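Local coordinates for protein peptidase S15/CocE/NonD (Thaumarchaeota archaeon SCGC AB-539-E09, PDB 4PF1) that acts as an aminopeptidase, a serine peptidase of the alpha/beta hydrolase fold that probably cleaves residues from the N termini of peptides, at residues Y165-C170 / K179-F184; L47-L52 / V102-R107; K434-R439 / A465-V470. All coordinates share one frame; numbering follows the deposited sequence.

Contact 1: residues Y165-C170 / K179-F184; sequences YTTLMC and KAVVPF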
loop_
_atom_site.group_PDB
_atom_site.type_symbol
_atom_site.label_atom_id
_atom_site.label_comp_id
_atom_site.label_asym_id
_atom_site.label_seq_id
_atom_site.Cartn_x
_atom_site.Cartn_y
_atom_site.Cartn_z
ATOM N N TYR A 165 -17.572 9.617 -30.399
ATOM C CA TYR A 165 -17.530 10.213 -31.738
ATOM C C TYR A 165 -18.371 9.363 -32.698
ATOM O O TYR A 165 -19.152 9.917 -33.468
ATOM C CB TYR A 165 -16.065 10.336 -32.230
ATOM C CG TYR A 165 -15.914 10.602 -33.714
ATOM C CD1 TYR A 165 -15.952 11.898 -34.218
ATOM C CD2 TYR A 165 -15.683 9.560 -34.610
ATOM C CE1 TYR A 165 -15.807 12.148 -35.582
ATOM C CE2 TYR A 165 -15.554 9.798 -35.979
ATOM C CZ TYR A 165 -15.603 11.097 -36.458
ATOM O OH TYR A 165 -15.443 11.351 -37.798
ATOM N N THR A 166 -18.234 8.017 -32.627
ATOM C CA THR A 166 -19.005 7.110 -33.488
ATOM C C THR A 166 -20.490 7.159 -33.115
ATOM O O THR A 166 -21.330 7.057 -34.001
ATOM C CB THR A 166 -18.456 5.679 -33.457
ATOM O OG1 THR A 166 -18.542 5.161 -32.134
ATOM C CG2 THR A 166 -17.026 5.583 -33.978
ATOM N N THR A 167 -20.805 7.372 -31.808
ATOM C CA THR A 167 -22.178 7.514 -31.298
ATOM C C THR A 167 -22.839 8.754 -31.941
ATOM O O THR A 167 -23.995 8.684 -32.362
ATOM C CB THR A 167 -22.161 7.590 -29.750
ATOM O OG1 THR A 167 -21.754 6.327 -29.220
ATOM C CG2 THR A 167 -23.511 7.981 -29.156
ATOM N N LEU A 168 -22.090 9.874 -32.035
ATOM C CA LEU A 168 -22.574 11.108 -32.662
ATOM C C LEU A 168 -22.849 10.898 -34.153
ATOM O O LEU A 168 -23.814 11.455 -34.684
ATOM C CB LEU A 168 -21.564 12.253 -32.480
ATOM C CG LEU A 168 -21.332 12.762 -31.058
ATOM C CD1 LEU A 168 -20.130 13.680 -31.014
ATOM C CD2 LEU A 168 -22.569 13.475 -30.506
ATOM N N MET A 169 -22.010 10.078 -34.822
ATOM C CA MET A 169 -22.152 9.786 -36.253
ATOM C C MET A 169 -23.412 8.941 -36.547
ATOM O O MET A 169 -23.892 8.953 -37.678
ATOM C CB MET A 169 -20.894 9.094 -36.796
ATOM C CG MET A 169 -19.719 10.047 -37.002
ATOM S SD MET A 169 -20.002 11.216 -38.357
ATOM C CE MET A 169 -18.496 12.078 -38.348
ATOM N N CYS A 170 -23.976 8.258 -35.517
ATOM C CA CYS A 170 -25.211 7.463 -35.646
ATOM C C CYS A 170 -26.424 8.377 -35.894
ATOM O O CYS A 170 -27.419 7.932 -36.471
ATOM C CB CYS A 170 -25.432 6.593 -34.408
ATOM S SG CYS A 170 -24.117 5.384 -34.093
ATOM N N LYS A 179 -33.349 4.942 -31.548
ATOM C CA LYS A 179 -34.306 5.642 -30.692
ATOM C C LYS A 179 -33.669 6.637 -29.719
ATOM O O LYS A 179 -34.377 7.514 -29.232
ATOM C CB LYS A 179 -35.167 4.628 -29.904
ATOM C CG LYS A 179 -35.922 3.608 -30.777
ATOM C CD LYS A 179 -36.934 4.261 -31.746
ATOM C CE LYS A 179 -37.462 3.270 -32.755
ATOM N NZ LYS A 179 -38.368 3.911 -33.742
ATOM N N ALA A 180 -32.360 6.490 -29.402
ATOM C CA ALA A 180 -31.650 7.381 -28.466
ATOM C C ALA A 180 -30.136 7.211 -28.560
ATOM O O ALA A 180 -29.665 6.170 -29.013
ATOM C CB ALA A 180 -32.104 7.107 -27.032
ATOM N N VAL A 181 -29.373 8.225 -28.101
ATOM C CA VAL A 181 -27.904 8.173 -28.055
ATOM C C VAL A 181 -27.385 8.723 -26.714
ATOM O O VAL A 181 -27.964 9.662 -26.161
ATOM C CB VAL A 181 -27.195 8.876 -29.254
ATOM C CG1 VAL A 181 -27.308 8.057 -30.538
ATOM C CG2 VAL A 181 -27.700 10.301 -29.456
ATOM N N VAL A 182 -26.292 8.128 -26.195
ATOM C CA VAL A 182 -25.643 8.579 -24.963
ATOM C C VAL A 182 -24.123 8.767 -25.245
ATOM O O VAL A 182 -23.315 7.884 -24.923
ATOM C CB VAL A 182 -25.913 7.653 -23.733
ATOM C CG1 VAL A 182 -25.321 8.248 -22.456
ATOM C CG2 VAL A 182 -27.406 7.386 -23.546
ATOM N N PRO A 183 -23.713 9.897 -25.873
ATOM C CA PRO A 183 -22.278 10.094 -26.127
ATOM C C PRO A 183 -21.531 10.608 -24.880
ATOM O O PRO A 183 -21.848 11.678 -24.354
ATOM C CB PRO A 183 -22.257 11.104 -27.280
ATOM C CG PRO A 183 -23.547 11.850 -27.175
ATOM C CD PRO A 183 -24.516 11.043 -26.353
ATOM N N PHE A 184 -20.569 9.808 -24.382
ATOM C CA PHE A 184 -19.718 10.160 -23.238
ATOM C C PHE A 184 -18.421 10.776 -23.721
ATOM O O PHE A 184 -17.860 10.304 -24.712
ATOM C CB PHE A 184 -19.375 8.918 -22.391
ATOM C CG PHE A 184 -20.480 8.247 -21.616
ATOM C CD1 PHE A 184 -21.277 7.275 -22.212
ATOM C CD2 PHE A 184 -20.621 8.464 -20.250
ATOM C CE1 PHE A 184 -22.247 6.590 -21.473
ATOM C CE2 PHE A 184 -21.600 7.787 -19.513
ATOM C CZ PHE A 184 -22.403 6.852 -20.130
#
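T167 sets the methyl of its side chain between V181 and P183, and this one branch carries much of the contact between a helix and the strand beneath it. The two belong to a beta-alpha-beta crossover of the alpha/beta hydrolase fold, made of strand 154-160, helix 162-169 and strand 178-184. The turn entering the helix is where this fold usually places its nucleophilic serine. Helix and strand run nearly antiparallel, at 152°, with their axes 7.6 Å apart at closest approach, a close spacing for a helix on a sheet. V181 and P183 both point at the helix, whereas V182 between them turns to the far side of the sheet. With OG1 anti to the carbonyl carbon (chi1 -68°), T167 has CG2 anti to its backbone N, which brings the methyl onto the strand and leaves OG1 to bond back to E163 O within the helix. The methyl lies 3.8 Å from V181 CB, the threonine and valine branches running antiparallel past one another. It also rests 3.8 Å from P183 N, a proline nitrogen that has no hydrogen to offer. No hydrogen bond spans the segments; the contact is apolar packing. L168 begins to one side of the strand, but its second torsion sends CD1 on in extension (chi2 169°) and leaves CD2 to turn aside to the proline ring, the leucine lying roughly perpendicular to P183. L168 also touches M274 and L278 of helix 274-279. On the other face of the strand, A180 and F184 meet helix 347-365, so helices pack on both sides of the sheet, as in the classic three-layer arrangement. Where L168 and P183 meet, CD2 of the leucine stands 3.8 Å from CG of the proline.

Contact 2: residues L47-L52 / V102-R107; sequences LNTIIL and VYQDVR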
loop_
_atom_site.group_PDB
_atom_site.type_symbol
_atom_site.label_atom_id
_atom_site.label_comp_id
_atom_site.label_asym_id
_atom_site.label_seq_id
_atom_site.Cartn_x
_atom_site.Cartn_y
_atom_site.Cartn_z
ATOM N N LEU A 47 -17.775 -5.707 -41.697
ATOM C CA LEU A 47 -17.372 -5.228 -40.370
ATOM C C LEU A 47 -17.587 -6.306 -39.312
ATOM O O LEU A 47 -18.658 -6.923 -39.263
ATOM C CB LEU A 47 -18.136 -3.941 -39.963
ATOM C CG LEU A 47 -18.044 -2.704 -40.893
ATOM C CD1 LEU A 47 -18.595 -1.473 -40.197
ATOM C CD2 LEU A 47 -16.609 -2.430 -41.345
ATOM N N ASN A 48 -16.572 -6.520 -38.450
ATOM C CA ASN A 48 -16.634 -7.508 -37.378
ATOM C C ASN A 48 -17.585 -7.030 -36.281
ATOM O O ASN A 48 -17.374 -5.962 -35.701
ATOM C CB ASN A 48 -15.240 -7.787 -36.822
ATOM C CG ASN A 48 -15.184 -8.956 -35.878
ATOM O OD1 ASN A 48 -15.888 -9.961 -36.046
ATOM N ND2 ASN A 48 -14.334 -8.854 -34.868
ATOM N N THR A 49 -18.665 -7.796 -36.041
ATOM C CA THR A 49 -19.711 -7.407 -35.100
ATOM C C THR A 49 -19.929 -8.487 -34.033
ATOM O O THR A 49 -20.243 -9.634 -34.357
ATOM C CB THR A 49 -20.999 -7.087 -35.874
ATOM O OG1 THR A 49 -20.668 -6.317 -37.034
ATOM C CG2 THR A 49 -22.011 -6.337 -35.039
ATOM N N ILE A 50 -19.778 -8.103 -32.757
ATOM C CA ILE A 50 -19.937 -9.006 -31.615
ATOM C C ILE A 50 -21.280 -8.731 -30.953
ATOM O O ILE A 50 -21.477 -7.658 -30.384
ATOM C CB ILE A 50 -18.745 -8.875 -30.611
ATOM C CG1 ILE A 50 -17.348 -8.936 -31.319
ATOM C CG2 ILE A 50 -18.858 -9.872 -29.443
ATOM C CD1 ILE A 50 -17.107 -10.131 -32.330
ATOM N N ILE A 51 -22.201 -9.701 -31.037
ATOM C CA ILE A 51 -23.557 -9.583 -30.499
ATOM C C ILE A 51 -23.711 -10.467 -29.246
ATOM O O ILE A 51 -23.545 -11.689 -29.320
ATOM C CB ILE A 51 -24.608 -9.935 -31.594
ATOM C CG1 ILE A 51 -24.364 -9.121 -32.889
ATOM C CG2 ILE A 51 -26.039 -9.733 -31.077
ATOM C CD1 ILE A 51 -24.627 -9.888 -34.189
ATOM N N LEU A 52 -24.023 -9.840 -28.104
ATOM C CA LEU A 52 -24.205 -10.547 -26.837
ATOM C C LEU A 52 -25.689 -10.577 -26.476
ATOM O O LEU A 52 -26.283 -9.538 -26.179
ATOM C CB LEU A 52 -23.369 -9.903 -25.706
ATOM C CG LEU A 52 -21.886 -9.622 -26.017
ATOM C CD1 LEU A 52 -21.258 -8.797 -24.926
ATOM C CD2 LEU A 52 -21.096 -10.916 -26.222
ATOM N N VAL A 102 -24.104 -4.971 -28.272
ATOM C CA VAL A 102 -23.390 -5.165 -29.532
ATOM C C VAL A 102 -22.166 -4.244 -29.622
ATOM O O VAL A 102 -22.289 -3.027 -29.465
ATOM C CB VAL A 102 -24.335 -4.966 -30.758
ATOM C CG1 VAL A 102 -23.579 -5.120 -32.068
ATOM C CG2 VAL A 102 -25.520 -5.926 -30.711
ATOM N N TYR A 103 -20.996 -4.835 -29.920
ATOM C CA TYR A 103 -19.746 -4.108 -30.149
ATOM C C TYR A 103 -19.240 -4.428 -31.534
ATOM O O TYR A 103 -19.146 -5.603 -31.902
ATOM C CB TYR A 103 -18.690 -4.444 -29.084
ATOM C CG TYR A 103 -18.779 -3.557 -27.866
ATOM C CD1 TYR A 103 -19.816 -3.703 -26.945
ATOM C CD2 TYR A 103 -17.843 -2.552 -27.641
ATOM C CE1 TYR A 103 -19.926 -2.863 -25.841
ATOM C CE2 TYR A 103 -17.928 -1.722 -26.525
ATOM C CZ TYR A 103 -18.975 -1.877 -25.631
ATOM O OH TYR A 103 -19.084 -1.051 -24.545
ATOM N N GLN A 104 -18.954 -3.393 -32.325
ATOM C CA GLN A 104 -18.504 -3.593 -33.693
ATOM C C GLN A 104 -17.172 -2.914 -33.937
ATOM O O GLN A 104 -16.990 -1.757 -33.547
ATOM C CB GLN A 104 -19.562 -3.066 -34.686
ATOM C CG GLN A 104 -19.183 -3.249 -36.160
ATOM C CD GLN A 104 -20.169 -2.594 -37.085
ATOM O OE1 GLN A 104 -20.256 -1.364 -37.173
ATOM N NE2 GLN A 104 -20.899 -3.404 -37.831
ATOM N N ASP A 105 -16.246 -3.618 -34.621
ATOM C CA ASP A 105 -14.981 -3.019 -35.031
ATOM C C ASP A 105 -15.276 -2.040 -36.156
ATOM O O ASP A 105 -15.941 -2.415 -37.130
ATOM C CB ASP A 105 -13.974 -4.091 -35.505
ATOM C CG ASP A 105 -13.368 -4.969 -34.421
ATOM O OD1 ASP A 105 -13.037 -4.435 -33.337
ATOM O OD2 ASP A 105 -13.133 -6.167 -34.693
ATOM N N VAL A 106 -14.846 -0.772 -36.010
ATOM C CA VAL A 106 -15.050 0.229 -37.064
ATOM C C VAL A 106 -14.240 -0.184 -38.302
ATOM O O VAL A 106 -13.295 -0.973 -38.184
ATOM C CB VAL A 106 -14.711 1.682 -36.619
ATOM C CG1 VAL A 106 -15.613 2.141 -35.474
ATOM C CG2 VAL A 106 -13.235 1.832 -36.255
ATOM N N ARG A 107 -14.615 0.339 -39.480
ATOM C CA ARG A 107 -13.943 0.054 -40.749
ATOM C C ARG A 107 -12.420 0.222 -40.630
ATOM O O ARG A 107 -11.943 1.212 -40.064
ATOM C CB ARG A 107 -14.500 0.974 -41.852
ATOM C CG ARG A 107 -14.053 0.627 -43.268
ATOM C CD ARG A 107 -14.615 1.613 -44.276
ATOM N NE ARG A 107 -16.046 1.397 -44.518
ATOM C CZ ARG A 107 -16.539 0.805 -45.601
ATOM N NH1 ARG A 107 -17.849 0.645 -45.740
ATOM N NH2 ARG A 107 -15.728 0.386 -46.563
#
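T49 OG1 is gripped from two directions: it accepts a 3.0 Å hydrogen bond from Q104 NE2, at 165°, and gives its own hydrogen to L47 O. The threonine oxygen lies in the plane of the glutamine amide, and Q104 brings that amide over the neighbouring strand with CG anti to its backbone N (chi1 -179°). R66 NE takes hold of OE1 and T140 OG1 pairs with NE2, which together fix the amide's rotation. L47 leans obliquely on the same group, its CD1 3.5 Å from Q104 OE1. These strands lie at the antiparallel beginning of the alpha/beta hydrolase sheet: strand 46-54 sits between 32-40 and 100-105, and beyond 100-105 the sheet continues parallel from 60-67. Their backbones are stitched through the hydrogen-bonded pair I50 and Y103, with I50 N 2.7 Å from Y103 O. Next to Q104 on its face of the sheet, V102 CG1 presses on T49 CG2 at 3.6 Å, and V102 CG2 runs alongside I51 CG2. At the C-terminal end of strand 100-105, N48 and D105 extend in parallel from neighbouring strands. N48 ND2 donates to D105 OD2 at 2.9 Å, meeting the oxygen from above the carboxylate plane, and it also bonds E72 OE2. The aspartate is held in turn by two backbone amides, A71 N on OD1 and G111 N on OD2, bonds that would be expected to stabilise its negative charge. Past D105, L47 CD2 touches R107 CA at 3.7 Å.

Contact 3: residues K434-R439 / A465-V470; sequences KPVPYR and ASRTDV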
loop_
_atom_site.group_PDB
_atom_site.type_symbol
_atom_site.label_atom_id
_atom_site.label_comp_id
_atom_site.label_asym_id
_atom_site.label_seq_id
_atom_site.Cartn_x
_atom_site.Cartn_y
_atom_site.Cartn_z
ATOM N N LYS A 434 14.696 24.776 -20.364
ATOM C CA LYS A 434 14.180 24.262 -19.090
ATOM C C LYS A 434 12.636 24.391 -19.057
ATOM O O LYS A 434 12.106 25.230 -18.322
ATOM C CB LYS A 434 14.829 24.999 -17.905
ATOM C CG LYS A 434 16.226 24.504 -17.571
ATOM C CD LYS A 434 16.851 25.343 -16.479
ATOM C CE LYS A 434 18.107 24.718 -15.943
ATOM N NZ LYS A 434 18.910 25.691 -15.166
ATOM N N PRO A 435 11.882 23.615 -19.884
ATOM C CA PRO A 435 10.417 23.763 -19.865
ATOM C C PRO A 435 9.809 23.311 -18.543
ATOM O O PRO A 435 10.338 22.408 -17.886
ATOM C CB PRO A 435 9.952 22.885 -21.028
ATOM C CG PRO A 435 11.034 21.888 -21.212
ATOM C CD PRO A 435 12.310 22.569 -20.841
ATOM N N VAL A 436 8.713 23.957 -18.144
ATOM C CA VAL A 436 8.001 23.637 -16.905
ATOM C C VAL A 436 7.336 22.242 -17.054
ATOM O O VAL A 436 6.567 22.031 -17.998
ATOM C CB VAL A 436 6.960 24.738 -16.534
ATOM C CG1 VAL A 436 6.309 24.445 -15.186
ATOM C CG2 VAL A 436 7.594 26.129 -16.530
ATOM N N PRO A 437 7.640 21.269 -16.163
ATOM C CA PRO A 437 6.987 19.957 -16.282
ATOM C C PRO A 437 5.504 20.047 -15.894
ATOM O O PRO A 437 5.179 20.640 -14.862
ATOM C CB PRO A 437 7.797 19.071 -15.338
ATOM C CG PRO A 437 8.360 20.003 -14.326
ATOM C CD PRO A 437 8.542 21.330 -14.990
ATOM N N TYR A 438 4.594 19.514 -16.759
ATOM C CA TYR A 438 3.137 19.573 -16.529
ATOM C C TYR A 438 2.749 18.804 -15.265
ATOM O O TYR A 438 1.722 19.094 -14.652
ATOM C CB TYR A 438 2.346 19.077 -17.761
ATOM C CG TYR A 438 2.151 17.579 -17.878
ATOM C CD1 TYR A 438 3.221 16.739 -18.179
ATOM C CD2 TYR A 438 0.877 17.019 -17.840
ATOM C CE1 TYR A 438 3.039 15.364 -18.339
ATOM C CE2 TYR A 438 0.680 15.648 -18.021
ATOM C CZ TYR A 438 1.765 14.823 -18.265
ATOM O OH TYR A 438 1.571 13.474 -18.447
ATOM N N ARG A 439 3.597 17.848 -14.869
ATOM C CA ARG A 439 3.463 17.060 -13.651
ATOM C C ARG A 439 4.824 16.900 -13.036
ATOM O O ARG A 439 5.831 17.156 -13.707
ATOM C CB ARG A 439 2.878 15.680 -13.955
ATOM C CG ARG A 439 1.466 15.679 -14.479
ATOM C CD ARG A 439 0.918 14.274 -14.447
ATOM N NE ARG A 439 0.321 13.966 -13.146
ATOM C CZ ARG A 439 -0.030 12.747 -12.754
ATOM N NH1 ARG A 439 0.171 11.702 -13.548
ATOM N NH2 ARG A 439 -0.583 12.562 -11.566
ATOM N N ALA A 465 4.300 26.595 -8.140
ATOM C CA ALA A 465 4.095 27.827 -7.364
ATOM C C ALA A 465 5.411 28.481 -6.910
ATOM O O ALA A 465 5.503 29.712 -6.911
ATOM C CB ALA A 465 3.222 27.544 -6.155
ATOM N N SER A 466 6.417 27.669 -6.514
ATOM C CA SER A 466 7.702 28.184 -6.022
ATOM C C SER A 466 8.685 28.493 -7.157
ATOM O O SER A 466 9.742 29.070 -6.898
ATOM C CB SER A 466 8.336 27.195 -5.049
ATOM O OG SER A 466 8.658 25.976 -5.698
ATOM N N ARG A 467 8.343 28.110 -8.406
ATOM C CA ARG A 467 9.212 28.307 -9.577
ATOM C C ARG A 467 9.274 29.771 -10.008
ATOM O O ARG A 467 8.247 30.452 -10.032
ATOM C CB ARG A 467 8.742 27.445 -10.752
ATOM C CG ARG A 467 9.067 25.964 -10.614
ATOM C CD ARG A 467 8.628 25.185 -11.845
ATOM N NE ARG A 467 9.422 25.529 -13.028
ATOM C CZ ARG A 467 10.365 24.751 -13.552
ATOM N NH1 ARG A 467 10.622 23.560 -13.021
ATOM N NH2 ARG A 467 11.039 25.143 -14.624
ATOM N N THR A 468 10.475 30.237 -10.398
ATOM C CA THR A 468 10.701 31.625 -10.820
ATOM C C THR A 468 10.182 31.885 -12.241
ATOM O O THR A 468 9.971 33.045 -12.597
ATOM C CB THR A 468 12.179 32.001 -10.696
ATOM O OG1 THR A 468 12.977 31.018 -11.355
ATOM C CG2 THR A 468 12.625 32.155 -9.244
ATOM N N ASP A 469 9.958 30.815 -13.044
ATOM C CA ASP A 469 9.432 30.937 -14.413
ATOM C C ASP A 469 7.888 30.738 -14.433
ATOM O O ASP A 469 7.313 30.400 -15.471
ATOM C CB ASP A 469 10.146 29.947 -15.371
ATOM C CG ASP A 469 10.064 28.474 -14.986
ATOM O OD1 ASP A 469 9.602 28.176 -13.861
ATOM O OD2 ASP A 469 10.501 27.625 -15.791
ATOM N N VAL A 470 7.229 30.963 -13.275
ATOM C CA VAL A 470 5.775 30.835 -13.101
ATOM C C VAL A 470 5.270 32.044 -12.289
ATOM O O VAL A 470 5.922 32.444 -11.325
ATOM C CB VAL A 470 5.386 29.477 -12.408
ATOM C CG1 VAL A 470 3.878 29.381 -12.153
ATOM C CG2 VAL A 470 5.869 28.269 -13.212
HETATM O O HOH W 1 11.282 27.867 -18.369
#
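R467 lays one face of its guanidinium against V436 and P437, with V436 CG1 3.9 Å from NE and P437 CD 3.6 Å from NH1. The side chain is bent at its third torsion (chi3 68°), which turns the flat group back toward D469 two residues on. From R467 the chain enters a type I beta turn ending at V470; within it, T468 OG1 hydrogen-bonds T468 OG1 of the second subunit. D469 follows, and R467 grips it side-on with two nitrogens: NE reaches OD1 at 2.8 Å, while NH2 meets OD2 on a bond that is straight at 179°. These loops belong to the non-catalytic C-terminal domain, probably a jelly-roll beta sandwich as in other S15 peptidases, and the 434-439 loop packs on helix 231-238 through P435 and P437. The salt-bridged pair gives V436 a nearly flat surface to lie on, and V436 CG2 comes to 3.4 Å from D469 OD2. A water 2.7 Å from D469 OD2 also lies near K434 O, placed to bridge the two loops, although it has more acceptors in reach than protons. V470 ends the turn: its CG2 lies 4.3 Å from V436 CG2, Q575 and Q577 of strand 571-577 pack against its side chain, and its carbonyl oxygen accepts a bond from K434 NZ of the second subunit.

Followed from the N terminus, the chain meets contact 2 first: it closes a loop of 49 residues that holds strand 60-67 and three short helices, and it joins the antiparallel edge of the large sheet to its parallel core. Contact 1 comes later and is far more local, with eight residues between its segments on helix 162-169 and the next strand. Both reach the same sheet and touch through T166 CG2 and V106 CG1, 4.0 Å apart. Contact 3 joins the loop after strand 425-430 to the one leading into strand 471-474, closing 25 residues in the C-terminal domain, its centre about 40 Å from that of contact 1. The three follow in series; none nests or crosses.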